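Local coordinates for protein EreC (PDB 6XCQ) that probably hydrolyses the lactone ring of erythromycin and related macrolide antibiotics, an esterase activity that makes its bacterial host resistant to them, at residues L310-V315 with A420-V425; S348-M353 with P428-D433. The protein carries 1 engineered substitution. All coordinates share one frame; numbering follows the deposited sequence.

Contact 1 of 2, residues L310-V315 with A420-V425; sequences LQKTPV and AFDAIV
Lys312 and Asp422 carry the charged part of this contact. The lysine chain bends at its third torsion, chi3 -71°, and this turn lays CE 3.5 Å from Asp422 OD2 and puts NZ 2.6 Å from the same oxygen in a short salt bridge. The ammonium comes from above the carboxylate plane, and the two side chains cross at about a right angle. Asp422 OD2 also accepts a hydrogen bond from Ala340 N, so two donors grip this one oxygen. Water 1 adds a softer link: it accepts from Lys312 NZ at 2.9 Å and gives a weak bond to Phe421 O.

The backbones are tied by one hydrogen bond, in which Lys312 N donates to Ala420 O over 2.9 Å.

In the fold, each segment starts at the end of a short helix, 307-310 or 417-420. The second then runs into strand 423-427 of the central mixed sheet, which lies beside the parallel strand 338-345, so the contact sets the loop after 307-310 against the way into that strand.

Van der Waals packing involves Gln311, Phe421, Ala420 and Thr313. Gln311 runs past the outer end of the Phe421 ring, CE1, CZ and CE2, at an oblique slant, with CB 3.6 Å from Phe421 CZ and its amide plane turned 71° from the ring. Having CG anti to the backbone N (chi1 -171°) sets that atom between the ring end at CZ and the methyl of Ala420, and the extended chain leads on from there. Beyond this, Gln311 NE2 donates to Thr313 OG1, which is itself hydrogen-bonded to Thr415 OG1. Thr313 OG1 rests 3.4 Å from Ala420 CB, and Thr313 CG2 lies against the Ala420 backbone.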
loop_
_atom_site.group_PDB
_atom_site.type_symbol
_atom_site.label_atom_id
_atom_site.label_comp_id
_atom_site.label_asym_id
_atom_site.label_seq_id
_atom_site.Cartn_x
_atom_site.Cartn_y
_atom_site.Cartn_z
ATOM N N LEU A 310 1.962 6.499 -3.999
ATOM C CA LEU A 310 1.036 6.897 -5.050
ATOM C C LEU A 310 1.618 7.954 -5.977
ATOM O O LEU A 310 1.129 8.102 -7.105
ATOM C CB LEU A 310 -0.255 7.442 -4.437
ATOM C CG LEU A 310 -1.097 6.529 -3.540
ATOM C CD1 LEU A 310 -2.289 7.323 -3.054
ATOM C CD2 LEU A 310 -1.571 5.313 -4.296
ATOM N N GLN A 311 2.614 8.705 -5.505
ATOM C CA GLN A 311 3.215 9.802 -6.263
ATOM C C GLN A 311 3.629 9.334 -7.652
ATOM O O GLN A 311 4.069 8.198 -7.824
ATOM C CB GLN A 311 4.436 10.321 -5.494
ATOM C CG GLN A 311 5.052 11.600 -6.028
ATOM C CD GLN A 311 6.046 12.205 -5.060
ATOM O OE1 GLN A 311 5.773 12.349 -3.860
ATOM N NE2 GLN A 311 7.213 12.557 -5.573
ATOM N N LYS A 312 3.462 10.193 -8.661
ATOM C CA LYS A 312 3.741 9.767 -10.033
ATOM C C LYS A 312 5.101 10.230 -10.541
ATOM O O LYS A 312 5.454 9.932 -11.682
ATOM C CB LYS A 312 2.626 10.250 -10.974
ATOM C CG LYS A 312 1.233 9.765 -10.545
ATOM C CD LYS A 312 0.126 10.103 -11.553
ATOM C CE LYS A 312 -0.192 11.582 -11.601
ATOM N NZ LYS A 312 -1.450 11.835 -12.388
ATOM N N THR A 313 5.873 10.930 -9.723
ATOM C CA THR A 313 7.207 11.416 -10.067
ATOM C C THR A 313 8.200 10.863 -9.050
ATOM O O THR A 313 7.773 10.383 -7.985
ATOM C CB THR A 313 7.225 12.945 -10.055
ATOM O OG1 THR A 313 6.898 13.388 -8.730
ATOM C CG2 THR A 313 6.236 13.517 -11.087
ATOM N N PRO A 314 9.511 10.921 -9.314
ATOM C CA PRO A 314 10.471 10.338 -8.370
ATOM C C PRO A 314 10.399 10.970 -6.985
ATOM O O PRO A 314 10.228 12.188 -6.830
ATOM C CB PRO A 314 11.825 10.606 -9.037
ATOM C CG PRO A 314 11.508 10.620 -10.488
ATOM C CD PRO A 314 10.175 11.301 -10.580
ATOM N N VAL A 315 10.569 10.115 -5.978
ATOM C CA VAL A 315 10.436 10.470 -4.573
ATOM C C VAL A 315 11.826 10.569 -3.964
ATOM O O VAL A 315 12.633 9.636 -4.081
ATOM C CB VAL A 315 9.594 9.421 -3.823
ATOM C CG1 VAL A 315 9.539 9.740 -2.328
ATOM C CG2 VAL A 315 8.182 9.321 -4.419
ATOM N N ALA A 420 2.968 15.216 -10.091
ATOM C CA ALA A 420 3.096 14.190 -9.063
ATOM C C ALA A 420 1.744 13.659 -8.610
ATOM O O ALA A 420 1.601 12.455 -8.369
ATOM C CB ALA A 420 3.874 14.752 -7.872
ATOM N N PHE A 421 0.746 14.536 -8.474
ATOM C CA PHE A 421 -0.578 14.142 -8.011
ATOM C C PHE A 421 -1.634 14.816 -8.870
ATOM O O PHE A 421 -1.389 15.864 -9.468
ATOM C CB PHE A 421 -0.781 14.513 -6.531
ATOM C CG PHE A 421 0.188 13.831 -5.622
ATOM C CD1 PHE A 421 -0.036 12.513 -5.217
ATOM C CD2 PHE A 421 1.345 14.469 -5.218
ATOM C CE1 PHE A 421 0.870 11.869 -4.385
ATOM C CE2 PHE A 421 2.251 13.820 -4.393
ATOM C CZ PHE A 421 2.004 12.510 -3.985
ATOM N N ASP A 422 -2.824 14.213 -8.906
ATOM C CA ASP A 422 -3.953 14.816 -9.605
ATOM C C ASP A 422 -4.767 15.740 -8.711
ATOM O O ASP A 422 -5.313 16.728 -9.209
ATOM C CB ASP A 422 -4.870 13.734 -10.180
ATOM C CG ASP A 422 -4.191 12.912 -11.275
ATOM O OD1 ASP A 422 -4.169 13.362 -12.441
ATOM O OD2 ASP A 422 -3.650 11.831 -10.955
ATOM N N ALA A 423 -4.850 15.451 -7.409
ATOM C CA ALA A 423 -5.565 16.303 -6.464
ATOM C C ALA A 423 -4.902 16.177 -5.101
ATOM O O ALA A 423 -4.094 15.276 -4.872
ATOM C CB ALA A 423 -7.052 15.942 -6.371
ATOM N N ILE A 424 -5.246 17.102 -4.197
ATOM C CA ILE A 424 -4.741 17.107 -2.825
ATOM C C ILE A 424 -5.907 17.255 -1.862
ATOM O O ILE A 424 -6.782 18.111 -2.051
ATOM C CB ILE A 424 -3.725 18.232 -2.552
ATOM C CG1 ILE A 424 -2.727 18.421 -3.707
ATOM C CG2 ILE A 424 -2.990 17.939 -1.251
ATOM C CD1 ILE A 424 -1.629 17.356 -3.777
ATOM N N VAL A 425 -5.888 16.440 -0.810
ATOM C CA VAL A 425 -6.823 16.509 0.308
ATOM C C VAL A 425 -6.033 16.958 1.526
ATOM O O VAL A 425 -5.000 16.363 1.851
ATOM C CB VAL A 425 -7.484 15.137 0.538
ATOM C CG1 VAL A 425 -8.298 15.092 1.806
ATOM C CG2 VAL A 425 -8.328 14.748 -0.664
HETATM O O HOH W 1 -1.194 14.740 -12.343
#

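Contact 2 of 2, residues S348-M353 with P428-D433; sequences STVPEM and PSAGKD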
loop_
_atom_site.group_PDB
_atom_site.type_symbol
_atom_site.label_atom_id
_atom_site.label_comp_id
_atom_site.label_asym_id
_atom_site.label_seq_id
_atom_site.Cartn_x
_atom_site.Cartn_y
_atom_site.Cartn_z
ATOM N N SER A 348 0.390 20.690 13.882
ATOM C CA SER A 348 1.743 21.018 14.308
ATOM C C SER A 348 2.560 19.772 14.601
ATOM O O SER A 348 3.791 19.837 14.594
ATOM C CB SER A 348 1.718 21.922 15.552
ATOM O OG SER A 348 1.129 21.238 16.642
ATOM N N THR A 349 1.903 18.642 14.832
ATOM C CA THR A 349 2.570 17.384 15.106
ATOM C C THR A 349 2.017 16.308 14.181
ATOM O O THR A 349 0.970 16.472 13.544
ATOM C CB THR A 349 2.384 16.958 16.568
ATOM O OG1 THR A 349 0.993 16.724 16.811
ATOM C CG2 THR A 349 2.879 18.047 17.537
ATOM N N VAL A 350 2.720 15.184 14.138
ATOM C CA VAL A 350 2.338 14.060 13.289
ATOM C C VAL A 350 2.890 12.793 13.935
ATOM O O VAL A 350 3.951 12.846 14.583
ATOM C CB VAL A 350 2.856 14.277 11.853
ATOM C CG1 VAL A 350 4.404 14.178 11.781
ATOM C CG2 VAL A 350 2.207 13.347 10.881
ATOM N N PRO A 351 2.195 11.660 13.851
ATOM C CA PRO A 351 2.811 10.403 14.294
ATOM C C PRO A 351 3.971 10.061 13.380
ATOM O O PRO A 351 3.861 10.127 12.153
ATOM C CB PRO A 351 1.678 9.373 14.178
ATOM C CG PRO A 351 0.431 10.158 13.958
ATOM C CD PRO A 351 0.831 11.446 13.335
ATOM N N GLU A 352 5.090 9.714 13.979
ATOM C CA GLU A 352 6.275 9.349 13.228
ATOM C C GLU A 352 6.739 7.977 13.695
ATOM O O GLU A 352 6.470 7.567 14.829
ATOM C CB GLU A 352 7.379 10.405 13.417
ATOM C CG GLU A 352 8.700 10.123 12.677
ATOM C CD GLU A 352 8.538 10.049 11.168
ATOM O OE1 GLU A 352 8.032 9.008 10.683
ATOM O OE2 GLU A 352 8.925 11.026 10.472
ATOM N N MET A 353 7.418 7.260 12.809
ATOM C CA MET A 353 8.031 5.998 13.178
ATOM C C MET A 353 9.422 6.250 13.740
ATOM O O MET A 353 10.237 6.939 13.122
ATOM C CB MET A 353 8.080 5.062 11.972
ATOM C CG MET A 353 6.683 4.571 11.588
ATOM S SD MET A 353 6.636 3.690 10.019
ATOM C CE MET A 353 6.732 5.077 8.898
ATOM N N PRO A 428 -7.340 19.352 8.930
ATOM C CA PRO A 428 -6.800 20.386 9.827
ATOM C C PRO A 428 -5.708 19.898 10.763
ATOM O O PRO A 428 -4.904 20.717 11.231
ATOM C CB PRO A 428 -8.040 20.847 10.617
ATOM C CG PRO A 428 -9.204 20.510 9.742
ATOM C CD PRO A 428 -8.799 19.200 9.092
ATOM N N SER A 429 -5.654 18.605 11.063
ATOM C CA SER A 429 -4.757 18.096 12.090
ATOM C C SER A 429 -4.502 16.630 11.785
ATOM O O SER A 429 -5.240 16.011 11.015
ATOM C CB SER A 429 -5.364 18.267 13.491
ATOM O OG SER A 429 -6.635 17.630 13.537
ATOM N N ALA A 430 -3.449 16.068 12.401
ATOM C CA ALA A 430 -3.069 14.669 12.128
ATOM C C ALA A 430 -2.704 13.975 13.443
ATOM O O ALA A 430 -1.532 13.821 13.783
ATOM C CB ALA A 430 -1.917 14.590 11.115
ATOM N N GLY A 431 -3.721 13.531 14.177
ATOM C CA GLY A 431 -3.501 12.870 15.445
ATOM C C GLY A 431 -3.341 11.363 15.299
ATOM O O GLY A 431 -3.881 10.748 14.382
ATOM N N LYS A 432 -2.579 10.766 16.216
ATOM C CA LYS A 432 -2.357 9.326 16.154
ATOM C C LYS A 432 -3.674 8.581 16.317
ATOM O O LYS A 432 -4.451 8.846 17.238
ATOM C CB LYS A 432 -1.359 8.851 17.224
ATOM C CG LYS A 432 -1.207 7.319 17.210
ATOM C CD LYS A 432 0.020 6.795 17.948
ATOM C CE LYS A 432 -0.030 7.111 19.425
ATOM N NZ LYS A 432 -1.332 6.738 20.025
ATOM N N ASP A 433 -3.926 7.656 15.397
ATOM C CA ASP A 433 -5.073 6.768 15.488
ATOM C C ASP A 433 -5.077 6.032 16.825
ATOM O O ASP A 433 -4.082 5.411 17.205
ATOM C CB ASP A 433 -4.999 5.774 14.326
ATOM C CG ASP A 433 -6.241 4.923 14.183
ATOM O OD1 ASP A 433 -6.901 4.602 15.192
ATOM O OD2 ASP A 433 -6.527 4.536 13.032
HETATM O O HOH W 2 0.059 14.128 15.935
HETATM O O HOH W 3 -1.453 17.279 14.126
#
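Pro351 points its ring at the backbone of 430-432, and its atoms divide the work. CB leads from the strand toward the other segment. CG, next along the ring, makes the closest approach to Lys432, 3.6 Å from its CA, and also lies 3.9 Å from Lys432 CB, so the ring rests on the root of the lysine rather than on its charged end. CD closes the ring back to the proline nitrogen and sits 3.4 Å from Ala430 O. Lys432 itself has CG anti to its backbone N (chi1 176°), then bends at chi3 and chi4, taking the ammonium away from the contact.

One residue back along the strand, Val350 offers CG2 to Ala430 CB at 4.3 Å, a loose apolar touch. Two waters join the backbone of Ala430 to Thr349, one at its carbonyl and one at its hydroxyl. Water 3 donates to Thr349 O at 2.6 Å and accepts from Ala430 N, while water 2 donates to Ala430 O at 2.7 Å and is also hydrogen-bonded to Thr349 OG1. Both backbone polar atoms of Ala430 are thus bridged to the one threonine.

Strand 349-354 pairs antiparallel with 365-370 in a two-stranded sheet, and Val366 of that partner touches both Pro351 and Lys432. The loop 428-433 leaves the end of strand 423-427 and is also fastened by Glu74, at the start of helix 73-90, which binds Ser429 OG and Gly431 N. Val72 packs on both Pro351 and Ala430, and His345, at the end of strand 338-345, touches Val350 and Ala430.

Overall arrangement
Strand 423-427 joins the two contacts: contact 1 holds the approach to it, and contact 2 holds the loop that leaves it, with only residues 426 and 427 between their segments. Their centres are about 20 Å apart and the segments have no other touch. Strand 338-345 also serves both, with Ala340 bonding Asp422 toward one end and His345 packing on Ala430 at the other. Along the chain the segments alternate, 310-315, 348-353, 420-425, 428-433, so the C-terminal part returns to two earlier regions in turn. Contact 1 lies about 14 Å and contact 2 about 19 Å from the chain centre, measured centre to centre.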